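Local atomic coordinates of pyrrolidone-carboxylate peptidase (Pyrococcus furiosus, PDB entry 1X10), a protein that catalyses removal of an N-terminal pyroglutamyl (5-oxoproline) group from polypeptides as a thiol peptidase, generally when the second residue is not proline. Residues K2-G7 and F37-P42; K60-I65 and Y158-G163; S74-E79 and I129-S134; P168-Q173 and M187-A192; I81-I86 and P108-S113. The protein carries 3 engineered substitutions. One frame throughout, in Å; residues are numbered along the deposited sequence.

Contact 1: residues K2-G7 and F37-P42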
# COMPACT_ATOMS: atom_id res chain seq x y z
N LYS A 2 -35.40 -0.12 -19.74
CA LYS A 2 -34.44 -1.19 -19.95
C LYS A 2 -33.05 -0.80 -19.45
O LYS A 2 -32.59 0.32 -19.68
CB LYS A 2 -34.37 -1.57 -21.43
CG LYS A 2 -35.67 -2.14 -21.97
CD LYS A 2 -35.50 -2.68 -23.38
CE LYS A 2 -35.19 -1.57 -24.37
NZ LYS A 2 -36.28 -0.56 -24.43
N VAL A 3 -32.41 -1.73 -18.75
CA VAL A 3 -31.08 -1.51 -18.20
C VAL A 3 -30.10 -2.54 -18.75
O VAL A 3 -30.40 -3.74 -18.78
CB VAL A 3 -31.08 -1.65 -16.66
CG1 VAL A 3 -29.67 -1.51 -16.12
CG2 VAL A 3 -32.00 -0.60 -16.05
N LEU A 4 -28.94 -2.07 -19.21
CA LEU A 4 -27.91 -2.95 -19.71
C LEU A 4 -26.75 -2.94 -18.74
O LEU A 4 -26.22 -1.87 -18.39
CB LEU A 4 -27.40 -2.51 -21.09
CG LEU A 4 -26.12 -3.22 -21.56
CD1 LEU A 4 -26.40 -4.70 -21.75
CD2 LEU A 4 -25.60 -2.61 -22.86
N VAL A 5 -26.36 -4.12 -18.28
CA VAL A 5 -25.23 -4.26 -17.38
C VAL A 5 -24.24 -5.13 -18.13
O VAL A 5 -24.61 -6.16 -18.69
CB VAL A 5 -25.62 -4.99 -16.07
CG1 VAL A 5 -24.38 -5.19 -15.20
CG2 VAL A 5 -26.66 -4.19 -15.31
N THR A 6 -22.98 -4.70 -18.17
CA THR A 6 -21.96 -5.51 -18.83
C THR A 6 -20.85 -5.85 -17.86
O THR A 6 -20.63 -5.15 -16.87
CB THR A 6 -21.33 -4.81 -20.07
OG1 THR A 6 -20.58 -3.66 -19.64
CG2 THR A 6 -22.41 -4.38 -21.05
N GLY A 7 -20.16 -6.95 -18.16
CA GLY A 7 -19.04 -7.39 -17.37
C GLY A 7 -17.97 -7.79 -18.37
O GLY A 7 -18.20 -7.72 -19.58
N PHE A 37 -30.72 -6.43 -18.71
CA PHE A 37 -30.02 -7.29 -19.66
C PHE A 37 -28.56 -7.34 -19.23
O PHE A 37 -27.95 -6.30 -18.95
CB PHE A 37 -30.09 -6.72 -21.09
CG PHE A 37 -31.49 -6.57 -21.62
CD1 PHE A 37 -32.33 -5.56 -21.14
CD2 PHE A 37 -31.97 -7.43 -22.60
CE1 PHE A 37 -33.64 -5.43 -21.63
CE2 PHE A 37 -33.27 -7.30 -23.09
CZ PHE A 37 -34.10 -6.30 -22.61
N GLY A 38 -28.00 -8.54 -19.15
CA GLY A 38 -26.61 -8.69 -18.75
C GLY A 38 -25.81 -9.30 -19.87
O GLY A 38 -26.16 -10.36 -20.40
N ARG A 39 -24.72 -8.64 -20.25
CA ARG A 39 -23.87 -9.14 -21.33
C ARG A 39 -22.40 -9.09 -20.97
O ARG A 39 -21.94 -8.18 -20.28
CB ARG A 39 -24.13 -8.32 -22.60
CG ARG A 39 -25.56 -8.38 -23.11
CD ARG A 39 -25.86 -9.73 -23.76
NE ARG A 39 -27.13 -9.70 -24.49
CZ ARG A 39 -28.32 -9.89 -23.93
NH1 ARG A 39 -28.43 -10.13 -22.63
NH2 ARG A 39 -29.41 -9.82 -24.68
N VAL A 40 -21.64 -10.06 -21.46
CA VAL A 40 -20.21 -10.13 -21.20
C VAL A 40 -19.43 -9.61 -22.40
O VAL A 40 -19.74 -9.94 -23.54
CB VAL A 40 -19.77 -11.58 -20.90
CG1 VAL A 40 -18.29 -11.62 -20.53
CG2 VAL A 40 -20.61 -12.16 -19.77
N LEU A 41 -18.42 -8.78 -22.13
CA LEU A 41 -17.60 -8.21 -23.20
C LEU A 41 -16.20 -8.81 -23.21
O LEU A 41 -15.67 -9.18 -22.16
CB LEU A 41 -17.48 -6.70 -23.01
CG LEU A 41 -18.80 -5.92 -23.03
CD1 LEU A 41 -18.52 -4.45 -22.71
CD2 LEU A 41 -19.45 -6.06 -24.40
N PRO A 42 -15.59 -8.91 -24.39
CA PRO A 42 -14.24 -9.47 -24.47
C PRO A 42 -13.24 -8.40 -24.05
O PRO A 42 -13.51 -7.21 -24.21
CB PRO A 42 -14.10 -9.82 -25.95
CG PRO A 42 -14.87 -8.70 -26.61
CD PRO A 42 -16.11 -8.61 -25.74
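Val3, Val5 and Gly7 exchange backbone hydrogen bonds with Phe37, Arg39 and Leu41 in the staggered ladder of two parallel strands. Five bonds form it, from Phe37 N to Val3 O at 2.7 Å through to Leu41 N to Gly7 O at 2.8 Å. Weaker CA-H...O contacts fill the intervals: Thr6 CA lies 3.0 Å from Arg39 O, and Gly38 CA 3.2 Å from Val5 O. The axes of the two short segments make an angle of 29°.

The apolar contacts sit mainly on the face that carries Leu4 and Phe37. With its CG anti to the carbonyl carbon (chi1 -60°), the Phe37 ring brings an edge to Val3 O, which lies in the ring plane 3.6 Å from Phe37 CD1. The Lys2 methylenes slant past the far end of the same ring, Lys2 CD 3.8 Å from Phe37 CE1. Leu4 CD1 meets Arg39 CG at 4.0 Å, the two chains crossing at about a right angle, and Leu41 CD1 leans on CB and OG1 of Thr6.

The polar ends do not pair across the strands. Thr6 OG1 is hydrogen-bonded to His66 ND1. Arg39 bends at chi2 (-74°) and folds back on its own strand, donating from NH1 to Gly38 O; the oxygen lies in the guanidinium plane, while NH1 stands above the plane of that carbonyl.

In the sheet, strand 63-69 flanks strand 2-8 on its other edge. Helix 47-59 packs against Leu4, Phe37 and Leu41, and helix 189-206 against Val3 and Val5. Helix 18-26, the crossover between the paired strands in a beta-alpha-beta unit, touches Val5 and Val40.

Contact 2: residues K60-I65 and Y158-G163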
# COMPACT_ATOMS: atom_id res chain seq x y z
N LYS A 60 -30.92 -1.01 -26.95
CA LYS A 60 -31.26 0.40 -26.82
C LYS A 60 -31.69 0.68 -25.37
O LYS A 60 -32.81 1.11 -25.12
CB LYS A 60 -32.39 0.78 -27.79
CG LYS A 60 -32.06 0.55 -29.26
CD LYS A 60 -33.10 1.20 -30.16
CE LYS A 60 -32.98 0.71 -31.60
NZ LYS A 60 -31.65 0.98 -32.17
N PRO A 61 -30.78 0.43 -24.41
CA PRO A 61 -31.04 0.63 -22.98
C PRO A 61 -31.21 2.10 -22.61
O PRO A 61 -30.66 2.98 -23.26
CB PRO A 61 -29.80 0.04 -22.31
CG PRO A 61 -29.08 -0.71 -23.40
CD PRO A 61 -29.38 0.06 -24.63
N ASP A 62 -31.97 2.34 -21.55
CA ASP A 62 -32.19 3.68 -21.04
C ASP A 62 -31.02 3.98 -20.11
O ASP A 62 -30.60 5.13 -19.95
CB ASP A 62 -33.49 3.75 -20.25
CG ASP A 62 -34.70 3.55 -21.12
OD1 ASP A 62 -35.06 4.50 -21.86
OD2 ASP A 62 -35.29 2.45 -21.07
N ILE A 63 -30.52 2.92 -19.49
CA ILE A 63 -29.40 3.00 -18.55
C ILE A 63 -28.37 1.93 -18.85
O ILE A 63 -28.71 0.76 -19.07
CB ILE A 63 -29.88 2.78 -17.09
CG1 ILE A 63 -30.91 3.86 -16.71
CG2 ILE A 63 -28.68 2.79 -16.14
CD1 ILE A 63 -31.58 3.62 -15.37
N ALA A 64 -27.10 2.32 -18.86
CA ALA A 64 -26.01 1.39 -19.11
C ALA A 64 -25.01 1.47 -17.97
O ALA A 64 -24.47 2.54 -17.68
CB ALA A 64 -25.32 1.72 -20.43
N ILE A 65 -24.79 0.34 -17.31
CA ILE A 65 -23.84 0.27 -16.22
C ILE A 65 -22.82 -0.80 -16.58
O ILE A 65 -23.14 -1.99 -16.59
CB ILE A 65 -24.53 -0.06 -14.89
CG1 ILE A 65 -25.47 1.09 -14.50
CG2 ILE A 65 -23.47 -0.27 -13.80
CD1 ILE A 65 -26.26 0.85 -13.23
N TYR A 158 -29.12 7.86 -26.61
CA TYR A 158 -29.37 6.76 -25.68
C TYR A 158 -28.07 5.98 -25.57
O TYR A 158 -27.30 5.91 -26.52
CB TYR A 158 -30.49 5.84 -26.21
CG TYR A 158 -30.08 4.94 -27.35
CD1 TYR A 158 -29.47 3.70 -27.11
CD2 TYR A 158 -30.28 5.33 -28.68
CE1 TYR A 158 -29.07 2.88 -28.16
CE2 TYR A 158 -29.88 4.51 -29.73
CZ TYR A 158 -29.28 3.29 -29.47
OH TYR A 158 -28.89 2.49 -30.51
N PRO A 159 -27.79 5.39 -24.39
CA PRO A 159 -28.63 5.42 -23.19
C PRO A 159 -28.67 6.81 -22.57
O PRO A 159 -27.76 7.61 -22.77
CB PRO A 159 -27.96 4.40 -22.28
CG PRO A 159 -26.51 4.53 -22.65
CD PRO A 159 -26.58 4.59 -24.16
N LYS A 160 -29.73 7.09 -21.80
CA LYS A 160 -29.86 8.39 -21.15
C LYS A 160 -28.79 8.53 -20.07
O LYS A 160 -28.26 9.62 -19.84
CB LYS A 160 -31.24 8.52 -20.50
CG LYS A 160 -32.41 8.30 -21.44
CD LYS A 160 -33.73 8.27 -20.67
CE LYS A 160 -34.89 7.86 -21.56
NZ LYS A 160 -36.16 7.75 -20.79
N MET A 161 -28.49 7.42 -19.40
CA MET A 161 -27.47 7.40 -18.36
C MET A 161 -26.47 6.30 -18.65
O MET A 161 -26.85 5.19 -19.04
CB MET A 161 -28.09 7.13 -16.98
CG MET A 161 -29.09 8.15 -16.50
SD MET A 161 -29.64 7.70 -14.83
CE MET A 161 -29.51 9.30 -14.02
N SER A 162 -25.19 6.60 -18.44
CA SER A 162 -24.13 5.63 -18.68
C SER A 162 -23.00 5.86 -17.69
O SER A 162 -22.66 7.01 -17.37
CB SER A 162 -23.60 5.76 -20.11
OG SER A 162 -22.55 4.84 -20.35
N GLY A 163 -22.42 4.78 -17.20
CA GLY A 163 -21.33 4.91 -16.26
C GLY A 163 -20.60 3.60 -16.07
O GLY A 163 -20.97 2.58 -16.65
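Tyr158 receives Lys60 over one face of its ring, where Lys60 CB stands 3.9 Å from Tyr158 CE1 and the aliphatic chain continues obliquely past CZ. The Lys60 ammonium passes near the phenol oxygen, but its hydrogen bond goes to Glu57 O. With Tyr158 CG set between the backbone N and the carbonyl carbon (chi1 75°), the ring is turned toward Lys60 and Pro61, and His152 meets it edge-to-face. A cis peptide follows, and the Pro159 ring is wedged against the opposite segment. Pro159 CB lies 3.2 Å from Pro61 O, and Pro159 CG lies 3.8 Å from Ala64 CB.

Beyond this proline the chains become neighbouring parallel strands in the central sheet of an alpha/beta fold. Asp62 O opens the ladder by accepting twice, from Met161 N at 3.2 Å and, weakly because the angle is only 124°, from Lys160 N. Ala64 N then bonds to Met161 O at 2.9 Å, and Gly163 N to Ala64 O at 3.1 Å.

Just before the strands begin, Asp62 and Lys160 run side by side, pointing the same way, and form a salt bridge from Asp62 OD1 to Lys160 NZ at 3.6 Å. The other carboxylate oxygen, OD2, accepts from Lys2 N. Helix 189-206 packs on the face of Ile63 and Met161. Helix 141-156 lies against Ala64 and Ser162, whose OG is hydrogen-bonded to Ser149 OG.

Contact 3: residues S74-E79 and I129-S134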
# COMPACT_ATOMS: atom_id res chain seq x y z
N SER A 74 -9.52 -1.65 -2.98
CA SER A 74 -10.10 -2.20 -1.75
C SER A 74 -11.59 -2.04 -1.53
O SER A 74 -12.14 -2.61 -0.58
CB SER A 74 -9.38 -1.59 -0.55
OG SER A 74 -9.62 -0.19 -0.51
N ALA A 75 -12.25 -1.26 -2.38
CA ALA A 75 -13.67 -1.04 -2.23
C ALA A 75 -14.31 -0.81 -3.59
O ALA A 75 -13.61 -0.67 -4.60
CB ALA A 75 -13.92 0.16 -1.33
N ILE A 76 -15.63 -0.77 -3.61
CA ILE A 76 -16.36 -0.51 -4.85
C ILE A 76 -16.00 0.90 -5.29
O ILE A 76 -15.95 1.82 -4.46
CB ILE A 76 -17.89 -0.56 -4.63
CG1 ILE A 76 -18.33 -1.98 -4.22
CG2 ILE A 76 -18.62 -0.11 -5.90
CD1 ILE A 76 -18.07 -3.05 -5.27
N SER A 77 -15.72 1.09 -6.57
CA SER A 77 -15.39 2.42 -7.05
C SER A 77 -16.27 2.78 -8.23
O SER A 77 -16.47 1.98 -9.15
CB SER A 77 -13.91 2.53 -7.43
OG SER A 77 -13.50 1.52 -8.34
N ILE A 78 -16.82 3.99 -8.18
CA ILE A 78 -17.69 4.50 -9.22
C ILE A 78 -16.90 5.53 -10.02
O ILE A 78 -16.44 6.53 -9.46
CB ILE A 78 -18.93 5.15 -8.59
CG1 ILE A 78 -19.60 4.15 -7.63
CG2 ILE A 78 -19.91 5.58 -9.67
CD1 ILE A 78 -20.51 4.78 -6.58
N GLU A 79 -16.73 5.27 -11.31
CA GLU A 79 -15.95 6.14 -12.18
C GLU A 79 -16.63 7.46 -12.53
O GLU A 79 -17.77 7.50 -13.00
CB GLU A 79 -15.59 5.39 -13.47
CG GLU A 79 -14.84 4.08 -13.23
CD GLU A 79 -13.50 4.28 -12.53
OE1 GLU A 79 -12.93 3.28 -12.03
OE2 GLU A 79 -13.00 5.43 -12.49
N ILE A 129 -21.75 -0.93 2.41
CA ILE A 129 -20.83 -1.33 1.35
C ILE A 129 -19.80 -0.23 1.08
O ILE A 129 -20.14 0.85 0.61
CB ILE A 129 -21.60 -1.62 0.04
CG1 ILE A 129 -22.60 -2.76 0.26
CG2 ILE A 129 -20.61 -1.96 -1.08
CD1 ILE A 129 -23.45 -3.07 -0.95
N PRO A 130 -18.52 -0.49 1.39
CA PRO A 130 -17.53 0.55 1.14
C PRO A 130 -17.44 0.89 -0.35
O PRO A 130 -17.34 0.01 -1.21
CB PRO A 130 -16.23 -0.05 1.69
CG PRO A 130 -16.49 -1.53 1.72
CD PRO A 130 -17.93 -1.64 2.11
N ALA A 131 -17.50 2.18 -0.65
CA ALA A 131 -17.45 2.65 -2.03
C ALA A 131 -16.95 4.08 -2.08
O ALA A 131 -17.14 4.85 -1.13
CB ALA A 131 -18.85 2.56 -2.65
N TYR A 132 -16.32 4.44 -3.18
CA TYR A 132 -15.81 5.79 -3.36
C TYR A 132 -15.84 6.15 -4.84
O TYR A 132 -16.06 5.28 -5.70
CB TYR A 132 -14.39 5.90 -2.80
CG TYR A 132 -13.36 5.09 -3.54
CD1 TYR A 132 -12.58 5.66 -4.55
CD2 TYR A 132 -13.15 3.75 -3.23
CE1 TYR A 132 -11.62 4.92 -5.22
CE2 TYR A 132 -12.19 3.00 -3.90
CZ TYR A 132 -11.43 3.59 -4.89
OH TYR A 132 -10.48 2.86 -5.56
N ILE A 133 -15.66 7.43 -5.14
CA ILE A 133 -15.66 7.90 -6.52
C ILE A 133 -14.23 7.89 -7.04
O ILE A 133 -13.34 8.48 -6.44
CB ILE A 133 -16.23 9.35 -6.64
CG1 ILE A 133 -17.77 9.35 -6.55
CG2 ILE A 133 -15.89 9.92 -8.02
CD1 ILE A 133 -18.36 8.42 -5.55
N SER A 134 -14.02 7.19 -8.16
CA SER A 134 -12.70 7.12 -8.78
C SER A 134 -12.64 8.18 -9.88
O SER A 134 -13.61 8.39 -10.60
CB SER A 134 -12.47 5.73 -9.38
OG SER A 134 -11.34 5.73 -10.24
O HOH W 1 -8.96 1.43 -3.43
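Glu79 OE2 and Ser134 OG stand 2.8 Å apart, placing an active-site carboxylate beside the adjacent strand. The bend of Glu79 at chi2 (-62°) helps to bring its carboxylate beside Ser134. OE1 has partners of its own, a salt bridge with Arg73 and a hydrogen bond with His166 ND1. Glu79 and His166 belong to the catalytic triad of the C15 peptidases, whose third position, Ser142, is changed in this structure.

Behind this site the strands run parallel, in register from Ile76 with Ala131 to Glu79 with Ser134. Four backbone bonds tie them. Ile76 N to Pro130 O at 3.0 Å starts the series and Ser134 N to Ile78 O at 2.8 Å ends it.

Tyr132 CG takes the crowded position between backbone N and carbonyl carbon (chi1 66°), which lays the ring against the neighbouring strand. Ser77 CB sits over one ring face in a CH-pi contact, 4.0 Å from the centroid of the Tyr132 ring. At the far end a water joins Tyr132 OH to Ser74 N, while Ser74 OG is hydrogen-bonded to Val183 O of the second subunit. Helix 117-126 packs on Ile78, Ala131 and Ile133. On this same face Ile76 CB meets Ala131 CB at 3.8 Å. Just before strand 131-134, Ile129 CG2 is met obliquely by Ile76 CG1 at 3.9 Å.

Contact 4: residues P168-Q173 and M187-A192; sequences PYIPEQ and MSYEMA. Engineered in segment 187-192: Ser188 (natural residue Cys), Ala192 (natural residue Glu).
Met187 makes the one direct hydrogen bond to 168-173, from its N to Tyr169 O at 2.9 Å. Met187 CB rests on the Pro168 ring, 4.0 Å from Pro168 CG. The Met187 carbonyl is closely surrounded: Ile170 CA-H points at Met187 O almost straight (3.3 Å, angle at H 165°), Pro171 CD lies near, and a water donates both to it and to Pro168 O.

Ser188, an engineered residue where the natural protein has cysteine, presents its CA to Pro171 CD at 3.9 Å. Ser188 OG accepts from Met191 N at 3.0 Å, a capping bond. Tyr189 follows, and Ile170 CG2 fits 3.7 Å from Tyr189 CA and at the edge of its ring. The phenol OH is hydrogen-bonded to Asp25 OD1, while Arg21 makes a cation-pi contact with the ring. Further on, Met191 packs on Pro171 of the second subunit. Ala192, also engineered (glutamate in nature), bonds from N to Ser188 O at 3.1 Å.

Within 168-173, Gln173 OE1 accepts Ile170 N on a lone pair. The whole is a loop lying against a helix start, with Ser188 as N-cap of helix 189-206 at the position of the natural interchain disulfide.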
# COMPACT_ATOMS: atom_id res chain seq x y z
N PRO A 168 -13.39 -4.89 -6.62
CA PRO A 168 -12.10 -5.46 -6.22
C PRO A 168 -12.07 -6.93 -6.59
O PRO A 168 -13.06 -7.49 -7.08
CB PRO A 168 -12.10 -5.27 -4.70
CG PRO A 168 -13.06 -4.14 -4.46
CD PRO A 168 -14.16 -4.43 -5.44
N TYR A 169 -10.92 -7.56 -6.36
CA TYR A 169 -10.79 -9.00 -6.58
C TYR A 169 -11.76 -9.63 -5.59
O TYR A 169 -12.02 -9.03 -4.54
CB TYR A 169 -9.41 -9.49 -6.13
CG TYR A 169 -8.25 -9.30 -7.07
CD1 TYR A 169 -8.22 -9.92 -8.32
CD2 TYR A 169 -7.11 -8.61 -6.64
CE1 TYR A 169 -7.08 -9.85 -9.13
CE2 TYR A 169 -5.97 -8.55 -7.43
CZ TYR A 169 -5.96 -9.17 -8.67
OH TYR A 169 -4.82 -9.13 -9.43
N ILE A 170 -12.30 -10.80 -5.90
CA ILE A 170 -13.12 -11.48 -4.90
C ILE A 170 -12.08 -12.37 -4.21
O ILE A 170 -11.06 -12.71 -4.81
CB ILE A 170 -14.27 -12.32 -5.51
CG1 ILE A 170 -13.74 -13.31 -6.54
CG2 ILE A 170 -15.31 -11.40 -6.12
CD1 ILE A 170 -14.82 -14.25 -7.07
N PRO A 171 -12.31 -12.74 -2.93
CA PRO A 171 -11.39 -13.58 -2.14
C PRO A 171 -10.69 -14.76 -2.81
O PRO A 171 -9.47 -14.90 -2.67
CB PRO A 171 -12.26 -14.01 -0.96
CG PRO A 171 -13.12 -12.79 -0.74
CD PRO A 171 -13.54 -12.46 -2.17
N GLU A 172 -11.43 -15.60 -3.52
CA GLU A 172 -10.81 -16.76 -4.16
C GLU A 172 -9.70 -16.40 -5.14
O GLU A 172 -8.83 -17.23 -5.42
CB GLU A 172 -11.87 -17.61 -4.86
CG GLU A 172 -12.70 -16.85 -5.88
CD GLU A 172 -13.85 -17.69 -6.40
OE1 GLU A 172 -13.65 -18.46 -7.36
OE2 GLU A 172 -14.96 -17.57 -5.82
N GLN A 173 -9.72 -15.18 -5.66
CA GLN A 173 -8.70 -14.75 -6.61
C GLN A 173 -7.38 -14.40 -5.92
O GLN A 173 -6.34 -14.27 -6.57
CB GLN A 173 -9.18 -13.53 -7.40
CG GLN A 173 -10.34 -13.81 -8.35
CD GLN A 173 -10.71 -12.59 -9.17
OE1 GLN A 173 -11.28 -11.63 -8.65
NE2 GLN A 173 -10.37 -12.62 -10.46
N MET A 187 -13.06 -8.30 -1.93
CA MET A 187 -14.42 -8.02 -1.47
C MET A 187 -15.28 -9.18 -1.96
O MET A 187 -15.15 -9.61 -3.10
CB MET A 187 -14.92 -6.69 -2.06
CG MET A 187 -16.34 -6.32 -1.63
SD MET A 187 -16.83 -4.65 -2.15
CE MET A 187 -16.09 -3.67 -0.83
N SER A 188 -16.15 -9.68 -1.09
CA SER A 188 -16.98 -10.83 -1.45
C SER A 188 -17.75 -10.64 -2.75
O SER A 188 -18.14 -9.53 -3.11
CB SER A 188 -17.98 -11.14 -0.33
OG SER A 188 -19.03 -10.19 -0.33
N TYR A 189 -17.99 -11.75 -3.46
CA TYR A 189 -18.74 -11.69 -4.70
C TYR A 189 -20.15 -11.18 -4.41
O TYR A 189 -20.70 -10.37 -5.16
CB TYR A 189 -18.84 -13.08 -5.33
CG TYR A 189 -19.74 -13.07 -6.54
CD1 TYR A 189 -19.32 -12.49 -7.74
CD2 TYR A 189 -21.06 -13.53 -6.46
CE1 TYR A 189 -20.18 -12.36 -8.83
CE2 TYR A 189 -21.93 -13.40 -7.54
CZ TYR A 189 -21.49 -12.82 -8.72
OH TYR A 189 -22.36 -12.65 -9.77
N GLU A 190 -20.72 -11.65 -3.30
CA GLU A 190 -22.06 -11.24 -2.91
C GLU A 190 -22.20 -9.73 -2.74
O GLU A 190 -23.20 -9.14 -3.16
CB GLU A 190 -22.48 -11.96 -1.61
CG GLU A 190 -22.71 -13.46 -1.78
CD GLU A 190 -21.41 -14.25 -1.89
OE1 GLU A 190 -21.46 -15.40 -2.37
OE2 GLU A 190 -20.35 -13.73 -1.49
N MET A 191 -21.20 -9.10 -2.13
CA MET A 191 -21.25 -7.66 -1.93
C MET A 191 -21.06 -6.90 -3.24
O MET A 191 -21.70 -5.88 -3.46
CB MET A 191 -20.19 -7.21 -0.92
CG MET A 191 -20.22 -5.71 -0.67
SD MET A 191 -19.21 -5.17 0.70
CE MET A 191 -20.31 -5.56 2.09
N ALA A 192 -20.19 -7.41 -4.11
CA ALA A 192 -19.95 -6.77 -5.40
C ALA A 192 -21.23 -6.82 -6.23
O ALA A 192 -21.62 -5.83 -6.86
CB ALA A 192 -18.81 -7.49 -6.14
O HOH W 2 -15.27 -7.64 -5.33

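Contact 5: residues I81-I86 and P108-S113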
# COMPACT_ATOMS: atom_id res chain seq x y z
N ILE A 81 -15.14 9.86 -14.60
CA ILE A 81 -14.83 10.29 -15.96
C ILE A 81 -14.19 9.25 -16.89
O ILE A 81 -13.39 8.41 -16.46
CB ILE A 81 -13.90 11.52 -15.87
CG1 ILE A 81 -13.67 12.15 -17.24
CG2 ILE A 81 -12.57 11.11 -15.26
CD1 ILE A 81 -12.82 13.41 -17.18
N ALA A 82 -14.56 9.34 -18.16
CA ALA A 82 -14.04 8.47 -19.21
C ALA A 82 -13.15 9.36 -20.09
O ALA A 82 -13.56 10.45 -20.49
CB ALA A 82 -15.18 7.88 -20.05
N VAL A 83 -11.95 8.88 -20.40
CA VAL A 83 -11.01 9.66 -21.19
C VAL A 83 -10.77 9.12 -22.60
O VAL A 83 -10.65 7.91 -22.80
CB VAL A 83 -9.67 9.75 -20.46
CG1 VAL A 83 -9.86 10.49 -19.13
CG2 VAL A 83 -9.16 8.37 -20.18
N ASN A 84 -10.70 10.02 -23.57
CA ASN A 84 -10.51 9.63 -24.97
C ASN A 84 -9.07 9.24 -25.27
O ASN A 84 -8.38 9.91 -26.04
CB ASN A 84 -10.95 10.77 -25.88
CG ASN A 84 -11.09 10.34 -27.33
OD1 ASN A 84 -10.97 9.15 -27.66
ND2 ASN A 84 -11.36 11.30 -28.21
N ALA A 85 -8.61 8.15 -24.66
CA ALA A 85 -7.25 7.69 -24.88
C ALA A 85 -7.06 6.23 -24.52
O ALA A 85 -7.74 5.69 -23.65
CB ALA A 85 -6.27 8.55 -24.07
N ILE A 86 -6.11 5.60 -25.21
CA ILE A 86 -5.76 4.22 -24.95
C ILE A 86 -4.26 4.16 -24.71
O ILE A 86 -3.47 4.63 -25.53
CB ILE A 86 -6.08 3.31 -26.16
CG1 ILE A 86 -7.56 3.38 -26.50
CG2 ILE A 86 -5.67 1.88 -25.85
CD1 ILE A 86 -7.92 2.69 -27.79
N PRO A 108 -14.61 14.48 -28.03
CA PRO A 108 -14.19 15.15 -26.80
C PRO A 108 -13.12 14.40 -26.02
O PRO A 108 -13.10 13.17 -25.98
CB PRO A 108 -15.49 15.28 -26.01
CG PRO A 108 -16.52 15.42 -27.09
CD PRO A 108 -16.08 14.37 -28.08
N THR A 109 -12.23 15.16 -25.40
CA THR A 109 -11.15 14.58 -24.61
C THR A 109 -11.70 13.69 -23.50
O THR A 109 -11.07 12.72 -23.12
CB THR A 109 -10.28 15.70 -24.01
OG1 THR A 109 -9.62 16.39 -25.08
CG2 THR A 109 -9.24 15.14 -23.05
N ALA A 110 -12.89 14.02 -23.00
CA ALA A 110 -13.48 13.23 -21.93
C ALA A 110 -14.98 13.45 -21.78
O ALA A 110 -15.53 14.43 -22.27
CB ALA A 110 -12.79 13.53 -20.60
N TYR A 111 -15.63 12.51 -21.09
CA TYR A 111 -17.06 12.56 -20.80
C TYR A 111 -17.24 12.22 -19.33
O TYR A 111 -16.63 11.27 -18.82
CB TYR A 111 -17.86 11.53 -21.60
CG TYR A 111 -18.08 11.84 -23.06
CD1 TYR A 111 -17.39 11.13 -24.05
CD2 TYR A 111 -19.01 12.80 -23.46
CE1 TYR A 111 -17.62 11.37 -25.39
CE2 TYR A 111 -19.25 13.05 -24.81
CZ TYR A 111 -18.55 12.32 -25.77
OH TYR A 111 -18.79 12.54 -27.10
N PHE A 112 -18.08 12.99 -18.64
CA PHE A 112 -18.38 12.70 -17.24
C PHE A 112 -19.45 11.61 -17.25
O PHE A 112 -20.29 11.57 -18.16
CB PHE A 112 -18.97 13.92 -16.54
CG PHE A 112 -17.95 14.93 -16.12
CD1 PHE A 112 -18.14 16.28 -16.39
CD2 PHE A 112 -16.81 14.54 -15.41
CE1 PHE A 112 -17.22 17.24 -15.97
CE2 PHE A 112 -15.88 15.49 -14.98
CZ PHE A 112 -16.09 16.84 -15.26
N SER A 113 -19.41 10.72 -16.26
CA SER A 113 -20.42 9.67 -16.15
C SER A 113 -21.75 10.37 -15.94
O SER A 113 -21.80 11.42 -15.30
CB SER A 113 -20.13 8.77 -14.95
OG SER A 113 -21.22 7.90 -14.68
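Ile81 drives its CD1 onto Ala110 CB at 3.4 Å, a tighter carbon contact than usual. The side chain gets there because CG1 stands anti to the backbone N (chi1 -172°) and the chain is extended beyond it. Behind, Ile81 CB lies 4.2 Å from Phe112 CD2. Between the non-hydrogen-bonded pairs Ile81-Phe112 and Val83-Ala110, Ala82 and Tyr111 form a hydrogen-bonded pair: Ala82 N reaches Tyr111 O at 2.9 Å, nearly straight at 175°, and Tyr111 N returns to Ala82 O at 3.0 Å. Asn84 N adds a bond to Thr109 O at 2.8 Å.

Strands 76-83 and 110-112 are thus antiparallel strands consecutive in the chain, joined by a long connection without regular structure. At the connected end the chain turns at Asn84, the centre of an inverse gamma turn closed by Ala85 N to Val83 O at 2.8 Å. The Asn84 side chain spans the gap to that connection. Asn84 CB lies 3.2 Å from Pro108 O, ND2 bonds weakly to the same oxygen, and OD1 accepts from both Ile103 N and Val104 N.

Further out, helix 141-156 backs the face of Ala82 and Tyr111, and Tyr111 OH is hydrogen-bonded to His151 ND1. The face of Ile81, Val83 and Phe112 meets the third subunit, where Val83 packs on Ile81 and Phe112 on Asn84 of that neighbouring chain.

In the fold
One mixed sheet runs through contacts 1, 2, 3 and 5. Contacts 1 and 2 are adjacent in it, with Leu4 N 2.8 Å from Ile63 O and Lys2 O 2.8 Å from Asp62 N. Strand 161-167 leads from contact 2 to strand 76-83, which contacts 3 and 5 share. Contact 5 returns to contact 2 where Ser113 OG lies 3.2 Å from Ser162 O. Contact 4 lies off the sheet against contact 3, Met187 CE meeting Pro130 CG at 3.4 Å, and both touch the second subunit, whereas contact 5 meets the third. The side chain of Glu79 is about 3 Å from that of His166, and the side chain of Pro168 is about 7 Å from that of His166.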